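Local structure of 3-oxoacyl-[acyl-carrier-protein] synthase 3 (Pseudomonas aeruginosa, 2X3E) at residues H245-H250 and D262-P267. The protein probably catalyses the first condensation step of fatty acid synthesis, joining acetyl-CoA and malonyl-ACP into 3-oxobutanoyl-ACP with release of carbon dioxide. The protein carries 1 engineered substitution. Residues are numbered along the deposited sequence; the frame is centred on the assembly and turned at random.
Sequences HHLVPH and DQLDLP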
ATOM      1  N   HIS A 245      13.886   1.150  27.315  1.00 20.99           N
ATOM      2  CA  HIS A 245      15.305   1.385  27.069  1.00 21.33           C
ATOM      3  C   HIS A 245      15.495   2.260  25.835  1.00 19.97           C
ATOM      4  O   HIS A 245      16.386   3.110  25.807  1.00 19.67           O
ATOM      5  CB  HIS A 245      16.060   0.065  26.865  1.00 22.24           C
ATOM      6  CG  HIS A 245      16.210  -0.750  28.112  1.00 24.30           C
ATOM      7  ND1 HIS A 245      15.305  -1.724  28.477  1.00 25.27           N
ATOM      8  CD2 HIS A 245      17.167  -0.746  29.069  1.00 27.44           C
ATOM      9  CE1 HIS A 245      15.694  -2.280  29.610  1.00 27.29           C
ATOM     10  NE2 HIS A 245      16.823  -1.706  29.991  1.00 28.35           N
ATOM     11  N   HIS A 246      14.666   2.028  24.817  1.00 18.18           N
ATOM     12  CA  HIS A 246      14.825   2.669  23.509  1.00 17.48           C
ATOM     13  C   HIS A 246      13.504   3.150  22.930  1.00 16.31           C
ATOM     14  O   HIS A 246      12.572   2.369  22.737  1.00 16.40           O
ATOM     15  CB  HIS A 246      15.466   1.702  22.512  1.00 17.58           C
ATOM     16  CG  HIS A 246      16.679   1.009  23.041  1.00 18.08           C
ATOM     17  ND1 HIS A 246      17.839   1.682  23.352  1.00 18.46           N
ATOM     18  CD2 HIS A 246      16.915  -0.297  23.305  1.00 18.69           C
ATOM     19  CE1 HIS A 246      18.734   0.822  23.803  1.00 19.99           C
ATOM     20  NE2 HIS A 246      18.200  -0.386  23.781  1.00 19.20           N
ATOM     21  N   LEU A 247      13.433   4.446  22.653  1.00 16.00           N
ATOM     22  CA  LEU A 247      12.328   5.028  21.914  1.00 15.05           C
ATOM     23  C   LEU A 247      12.866   5.475  20.558  1.00 14.82           C
ATOM     24  O   LEU A 247      13.801   6.283  20.493  1.00 15.57           O
ATOM     25  CB  LEU A 247      11.750   6.225  22.660  1.00 15.24           C
ATOM     26  CG  LEU A 247      10.522   6.883  22.018  1.00 14.93           C
ATOM     27  CD1 LEU A 247       9.386   5.889  21.835  1.00 14.43           C
ATOM     28  CD2 LEU A 247      10.080   8.079  22.867  1.00 15.82           C
ATOM     29  N   VAL A 248      12.291   4.936  19.490  1.00 14.34           N
ATOM     30  CA  VAL A 248      12.720   5.246  18.128  1.00 14.46           C
ATOM     31  C   VAL A 248      11.551   5.876  17.370  1.00 14.35           C
ATOM     32  O   VAL A 248      10.745   5.180  16.755  1.00 14.39           O
ATOM     33  CB  VAL A 248      13.217   4.004  17.370  1.00 14.30           C
ATOM     34  CG1 VAL A 248      13.919   4.435  16.092  1.00 13.87           C
ATOM     35  CG2 VAL A 248      14.156   3.192  18.236  1.00 15.06           C
ATOM     36  N   PRO A 249      11.436   7.204  17.445  1.00 15.10           N
ATOM     37  CA  PRO A 249      10.362   7.899  16.757  1.00 15.07           C
ATOM     38  C   PRO A 249      10.692   8.228  15.300  1.00 15.32           C
ATOM     39  O   PRO A 249      11.864   8.280  14.904  1.00 15.39           O
ATOM     40  CB  PRO A 249      10.229   9.188  17.563  1.00 15.73           C
ATOM     41  CG  PRO A 249      11.563   9.422  18.089  1.00 17.04           C
ATOM     42  CD  PRO A 249      12.164   8.095  18.362  1.00 15.68           C
ATOM     43  N   HIS A 250       9.650   8.460  14.514  1.00 15.16           N
ATOM     44  CA  HIS A 250       9.814   9.112  13.235  1.00 15.30           C
ATOM     45  C   HIS A 250      10.564  10.416  13.484  1.00 15.97           C
ATOM     46  O   HIS A 250      10.196  11.201  14.364  1.00 16.84           O
ATOM     47  CB  HIS A 250       8.447   9.375  12.585  1.00 15.49           C
ATOM     48  CG  HIS A 250       8.478  10.417  11.513  1.00 14.99           C
ATOM     49  ND1 HIS A 250       9.367  10.370  10.462  1.00 14.71           N
ATOM     50  CD2 HIS A 250       7.733  11.533  11.329  1.00 14.35           C
ATOM     51  CE1 HIS A 250       9.173  11.418   9.680  1.00 15.37           C
ATOM     52  NE2 HIS A 250       8.185  12.138  10.182  1.00 14.00           N
ATOM     53  N   ASP A 262       9.892  14.399  26.819  1.00 18.51           N
ATOM     54  CA  ASP A 262       9.363  15.292  27.855  1.00 19.20           C
ATOM     55  C   ASP A 262       7.949  14.881  28.270  1.00 19.28           C
ATOM     56  O   ASP A 262       7.666  14.750  29.461  1.00 19.69           O
ATOM     57  CB  ASP A 262       9.378  16.745  27.363  1.00 19.45           C
ATOM     58  CG  ASP A 262       8.770  17.719  28.360  1.00 20.83           C
ATOM     59  OD1 ASP A 262       9.091  17.638  29.563  1.00 20.09           O
ATOM     60  OD2 ASP A 262       7.965  18.572  27.932  1.00 21.66           O
ATOM     61  N   GLN A 263       7.066  14.679  27.299  1.00 18.89           N
ATOM     62  CA  GLN A 263       5.675  14.300  27.606  1.00 19.23           C
ATOM     63  C   GLN A 263       5.580  12.990  28.381  1.00 19.20           C
ATOM     64  O   GLN A 263       4.697  12.833  29.230  1.00 19.17           O
ATOM     65  CB  GLN A 263       4.830  14.185  26.331  1.00 19.20           C
ATOM     66  CG  GLN A 263       4.528  15.508  25.657  1.00 20.43           C
ATOM     67  CD  GLN A 263       3.676  16.436  26.502  1.00 23.18           C
ATOM     68  OE1 GLN A 263       2.706  16.011  27.132  1.00 25.91           O
ATOM     69  NE2 GLN A 263       4.029  17.718  26.510  1.00 25.71           N
ATOM     70  N   LEU A 264       6.487  12.060  28.077  1.00 18.46           N
ATOM     71  CA  LEU A 264       6.513  10.745  28.720  1.00 18.89           C
ATOM     72  C   LEU A 264       7.347  10.719  29.997  1.00 19.24           C
ATOM     73  O   LEU A 264       7.430   9.679  30.638  1.00 20.14           O
ATOM     74  CB  LEU A 264       7.083   9.696  27.749  1.00 18.03           C
ATOM     75  CG  LEU A 264       6.318   9.401  26.455  1.00 18.31           C
ATOM     76  CD1 LEU A 264       7.215   8.722  25.436  1.00 17.63           C
ATOM     77  CD2 LEU A 264       5.097   8.543  26.740  1.00 19.62           C
ATOM     78  N   ASP A 265       7.952  11.850  30.370  1.00 19.74           N
ATOM     79  CA  ASP A 265       8.902  11.896  31.488  0.50 20.29           C
ATOM     80  C   ASP A 265       9.984  10.827  31.300  1.00 19.85           C
ATOM     81  O   ASP A 265      10.393  10.158  32.258  1.00 19.93           O
ATOM     82  CB  ASP A 265       8.192  11.717  32.845  0.50 21.31           C
ATOM     83  CG  ASP A 265       7.469  12.968  33.301  0.50 22.47           C
ATOM     84  OD1 ASP A 265       8.033  14.072  33.156  0.50 24.01           O
ATOM     85  OD2 ASP A 265       6.342  12.844  33.829  0.50 23.11           O
ATOM     86  N   LEU A 266      10.439  10.677  30.054  1.00 19.08           N
ATOM     87  CA  LEU A 266      11.473   9.721  29.668  1.00 18.67           C
ATOM     88  C   LEU A 266      12.770  10.489  29.423  1.00 18.69           C
ATOM     89  O   LEU A 266      12.742  11.558  28.820  1.00 18.72           O
ATOM     90  CB  LEU A 266      11.064   9.015  28.376  1.00 17.76           C
ATOM     91  CG  LEU A 266      11.949   7.866  27.900  1.00 18.09           C
ATOM     92  CD1 LEU A 266      11.656   6.604  28.709  1.00 18.02           C
ATOM     93  CD2 LEU A 266      11.740   7.606  26.414  1.00 16.50           C
ATOM     94  N   PRO A 267      13.911   9.954  29.886  1.00 19.31           N
ATOM     95  CA  PRO A 267      15.179  10.623  29.595  1.00 19.75           C
ATOM     96  C   PRO A 267      15.425  10.758  28.093  1.00 19.44           C
ATOM     97  O   PRO A 267      15.290   9.775  27.347  1.00 18.75           O
ATOM     98  CB  PRO A 267      16.224   9.706  30.244  1.00 20.27           C
ATOM     99  CG  PRO A 267      15.487   8.983  31.304  1.00 20.50           C
ATOM    100  CD  PRO A 267      14.089   8.805  30.789  1.00 19.85           C
TER
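Leu247 meets Leu264 and Leu266 through apolar contacts alone. One methyl of the strand leucine, CD2, serves both partners. It lies 3.9 Å from Leu264 CD1, where the two side chains reach for each other end to end. It is equally close to CD2 of Leu266, but here the side chains cross at a slant. The Leu266 methyl also sits 4.0 Å from Leu247 CB, so it lies against the base of that side chain as well as its end. In Leu247, CG is anti to the backbone N (chi1 -177°), and chi2 of 58° leaves CD2 as the extended methyl, anti to CA. All three residues are buried, and about 102 Å² of surface is buried, both segments summed.

In the C-terminal half of this thiolase-like fold, strand 246-249 runs parallel to 304-311. On its other side, the backbone of Leu247 is hydrogen-bonded to Arg270 and Val272. Strand 246-249, helix 254-264 and the return at 270-272 form a beta-alpha-beta crossover. The contact joins its first strand to the end of the helix and the turn after it. Asp265 has positive phi (52°) and ends the helix in a Schellman motif. Asp265 N is hydrogen-bonded to Asp262 O at 3.1 Å. The turn places Leu264 and Leu266, on its two flanks, to face the same strand residue.

Val230 of helix 215-237 touches both Leu247 and Leu264, and Val306 of the neighbouring strand also packs on Leu247. Further along, the strand leads to His250, a predicted active-site residue whose ND1 is hydrogen-bonded to Ser285 OG.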